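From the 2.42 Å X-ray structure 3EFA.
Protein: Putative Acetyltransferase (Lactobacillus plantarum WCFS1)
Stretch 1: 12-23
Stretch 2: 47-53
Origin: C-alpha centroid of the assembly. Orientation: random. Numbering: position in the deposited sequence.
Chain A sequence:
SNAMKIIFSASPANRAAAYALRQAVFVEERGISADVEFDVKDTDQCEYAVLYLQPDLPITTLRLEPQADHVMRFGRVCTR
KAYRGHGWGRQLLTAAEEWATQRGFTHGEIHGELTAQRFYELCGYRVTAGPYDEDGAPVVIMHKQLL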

# COMPACT_ATOMS: atom_id res chain seq x y z
N PRO A 12 -8.30 14.62 -27.51
CA PRO A 12 -7.27 14.20 -28.47
C PRO A 12 -5.97 15.01 -28.33
O PRO A 12 -4.89 14.42 -28.22
CB PRO A 12 -7.93 14.49 -29.83
CG PRO A 12 -9.41 14.30 -29.57
CD PRO A 12 -9.64 14.72 -28.13
N ALA A 13 -6.07 16.34 -28.31
CA ALA A 13 -4.89 17.20 -28.24
C ALA A 13 -4.11 17.09 -26.92
O ALA A 13 -2.89 16.95 -26.93
CB ALA A 13 -5.27 18.66 -28.53
N ASN A 14 -4.80 17.15 -25.79
CA ASN A 14 -4.15 17.02 -24.48
C ASN A 14 -3.58 15.60 -24.24
O ASN A 14 -2.51 15.42 -23.66
CB ASN A 14 -5.11 17.42 -23.35
CG ASN A 14 -4.38 17.76 -22.05
OD1 ASN A 14 -3.51 18.64 -22.02
ND2 ASN A 14 -4.75 17.07 -20.97
N ARG A 15 -4.33 14.61 -24.70
CA ARG A 15 -3.93 13.21 -24.68
C ARG A 15 -2.63 13.02 -25.47
O ARG A 15 -1.71 12.30 -25.04
CB ARG A 15 -5.03 12.41 -25.35
CG ARG A 15 -5.09 10.97 -25.01
CD ARG A 15 -6.52 10.49 -25.21
NE ARG A 15 -6.84 10.21 -26.60
CZ ARG A 15 -8.00 10.51 -27.16
NH1 ARG A 15 -8.96 11.11 -26.46
NH2 ARG A 15 -8.22 10.23 -28.44
N ALA A 16 -2.56 13.69 -26.62
CA ALA A 16 -1.40 13.62 -27.49
C ALA A 16 -0.16 14.19 -26.80
O ALA A 16 0.91 13.59 -26.85
CB ALA A 16 -1.68 14.36 -28.84
N ALA A 17 -0.32 15.36 -26.19
CA ALA A 17 0.75 15.98 -25.44
C ALA A 17 1.34 15.03 -24.37
O ALA A 17 2.56 14.89 -24.24
CB ALA A 17 0.24 17.29 -24.78
N ALA A 18 0.45 14.37 -23.62
CA ALA A 18 0.85 13.45 -22.56
C ALA A 18 1.59 12.23 -23.12
O ALA A 18 2.60 11.81 -22.56
CB ALA A 18 -0.34 13.03 -21.75
N TYR A 19 1.09 11.66 -24.23
CA TYR A 19 1.76 10.50 -24.84
C TYR A 19 3.16 10.88 -25.38
O TYR A 19 4.11 10.10 -25.28
CB TYR A 19 0.92 9.89 -25.98
CG TYR A 19 -0.36 9.19 -25.58
CD1 TYR A 19 -0.87 9.29 -24.29
CD2 TYR A 19 -1.08 8.44 -26.50
CE1 TYR A 19 -2.05 8.66 -23.93
CE2 TYR A 19 -2.27 7.80 -26.14
CZ TYR A 19 -2.74 7.91 -24.86
OH TYR A 19 -3.92 7.29 -24.49
N ALA A 20 3.27 12.07 -25.96
CA ALA A 20 4.53 12.51 -26.55
C ALA A 20 5.61 12.67 -25.49
O ALA A 20 6.75 12.24 -25.70
CB ALA A 20 4.35 13.84 -27.38
N LEU A 21 5.25 13.27 -24.36
CA LEU A 21 6.19 13.37 -23.22
C LEU A 21 6.63 11.99 -22.72
O LEU A 21 7.83 11.73 -22.57
CB LEU A 21 5.61 14.22 -22.08
CG LEU A 21 5.46 15.73 -22.39
CD1 LEU A 21 4.80 16.53 -21.26
CD2 LEU A 21 6.79 16.37 -22.76
N ARG A 22 5.67 11.08 -22.51
CA ARG A 22 5.98 9.74 -21.99
C ARG A 22 6.81 8.89 -22.98
O ARG A 22 7.71 8.14 -22.57
CB ARG A 22 4.71 9.00 -21.54
CG ARG A 22 3.87 9.74 -20.45
CD ARG A 22 2.42 9.21 -20.37
NE ARG A 22 2.36 7.75 -20.32
CZ ARG A 22 1.25 7.01 -20.45
NH1 ARG A 22 0.06 7.59 -20.65
NH2 ARG A 22 1.33 5.69 -20.38
N GLN A 23 6.53 9.02 -24.28
CA GLN A 23 7.30 8.29 -25.30
C GLN A 23 8.76 8.76 -25.29
O GLN A 23 9.68 7.95 -25.39
CB GLN A 23 6.66 8.47 -26.71
CG GLN A 23 7.53 8.03 -27.91
CD GLN A 23 7.62 6.51 -28.11
OE1 GLN A 23 6.75 5.75 -27.67
NE2 GLN A 23 8.69 6.07 -28.77
N GLU A 47 -8.25 10.68 -18.26
CA GLU A 47 -7.88 12.10 -18.16
C GLU A 47 -6.41 12.31 -17.80
O GLU A 47 -5.87 11.60 -16.95
CB GLU A 47 -8.78 12.82 -17.16
CG GLU A 47 -10.23 12.89 -17.63
CD GLU A 47 -11.16 13.62 -16.69
OE1 GLU A 47 -11.26 13.24 -15.49
OE2 GLU A 47 -11.81 14.58 -17.15
N TYR A 48 -5.76 13.28 -18.43
CA TYR A 48 -4.35 13.57 -18.13
C TYR A 48 -4.17 15.02 -17.70
O TYR A 48 -4.94 15.88 -18.10
CB TYR A 48 -3.46 13.23 -19.34
CG TYR A 48 -3.67 11.82 -19.87
CD1 TYR A 48 -2.82 10.78 -19.49
CD2 TYR A 48 -4.75 11.51 -20.71
CE1 TYR A 48 -3.02 9.48 -19.96
CE2 TYR A 48 -4.96 10.21 -21.17
CZ TYR A 48 -4.08 9.19 -20.79
OH TYR A 48 -4.27 7.89 -21.23
N ALA A 49 -3.18 15.28 -16.86
CA ALA A 49 -2.82 16.64 -16.47
C ALA A 49 -1.57 17.08 -17.22
O ALA A 49 -0.54 16.41 -17.13
CB ALA A 49 -2.60 16.74 -14.93
N VAL A 50 -1.65 18.21 -17.95
CA VAL A 50 -0.50 18.72 -18.71
C VAL A 50 -0.22 20.21 -18.45
O VAL A 50 -1.14 21.04 -18.52
CB VAL A 50 -0.69 18.48 -20.25
CG1 VAL A 50 0.52 18.99 -21.05
CG2 VAL A 50 -0.93 17.02 -20.55
N LEU A 51 1.04 20.55 -18.17
CA LEU A 51 1.48 21.95 -18.01
C LEU A 51 2.18 22.48 -19.28
O LEU A 51 3.16 21.90 -19.76
CB LEU A 51 2.38 22.13 -16.77
CG LEU A 51 2.74 23.56 -16.29
CD1 LEU A 51 3.01 23.64 -14.77
CD2 LEU A 51 3.92 24.21 -17.08
N TYR A 52 1.66 23.58 -19.82
CA TYR A 52 2.17 24.20 -21.06
C TYR A 52 2.84 25.57 -20.79
O TYR A 52 2.27 26.43 -20.09
CB TYR A 52 1.01 24.44 -22.03
CG TYR A 52 0.24 23.20 -22.49
CD1 TYR A 52 0.52 22.61 -23.73
CD2 TYR A 52 -0.78 22.66 -21.71
CE1 TYR A 52 -0.19 21.49 -24.16
CE2 TYR A 52 -1.50 21.53 -22.14
CZ TYR A 52 -1.20 20.96 -23.37
OH TYR A 52 -1.91 19.84 -23.82
N LEU A 53 4.03 25.79 -21.33
CA LEU A 53 4.61 27.14 -21.28
C LEU A 53 3.97 27.97 -22.39
O LEU A 53 3.63 29.13 -22.20
CB LEU A 53 6.12 27.12 -21.45
CG LEU A 53 6.92 26.63 -20.26
CD1 LEU A 53 8.38 27.01 -20.45
CD2 LEU A 53 6.38 27.23 -18.97

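Three residues carry most of this contact: Tyr-48 and Val-50 on the strand, and Asn-14 on the helix. The helix crosses the strand at 78°, with the axes 8.3 Å apart at their closest, and Ala-17 and Ala-18 point their CA-to-CB bonds toward the strand. Because a strand alternates its side chains, Tyr-48 and Val-50 point their CA-to-CB bonds toward the helix while Ala-49 points away.

Tyr-48 covers the largest area. Its CB lies 3.9 Å from CB of Ala-18, and from there the side chain runs across the helix, nearly at right angles to its axis. It meets side chains two turns apart, with Ala-18 and Tyr-19 on the turn between them: CG of Arg-15 is 3.9 Å from CE2 of Tyr-48, and NH1 of Arg-22 is 3.7 Å from its CE1. Tyr-19 offers its ring edge to the face of Tyr-48 in an offset arrangement, planes at 86° and centroids 5.8 Å apart. The same pair is joined at its tips by a weak hydrogen bond, from Tyr-19 OH to Tyr-48 OH at 3.3 Å.

Val-50 fills the middle of the contact more simply. Its CG1 sits 4.1 Å from CB of Ala-17 and its CG2 4.2 Å from CB of Ala-18. CG2 lies near both alanines, while CG1 is near Ala-17 only.

Asn-14 supplies the polar element. Its CA-to-CB bond points sideways, but the t rotamer at chi1 brings the amide to the strand. OD1 accepts a hydrogen bond from Tyr-52 OH at 2.7 Å, near the plane of that ring, while ND2 lies 3.1 Å from the backbone O of Tyr-48. The amide's two ends lie near Tyr-48 and Tyr-52, four residues apart, with Val-50 between, its CB 3.3 Å from OD1. Tyr-52 also packs its CZ 4.2 Å from CB of Ala-17. The pattern is two inward-pointing alanines under Val-50 and the start of Tyr-48, with Asn-14 and the tyrosines adding the hydrogen bonds.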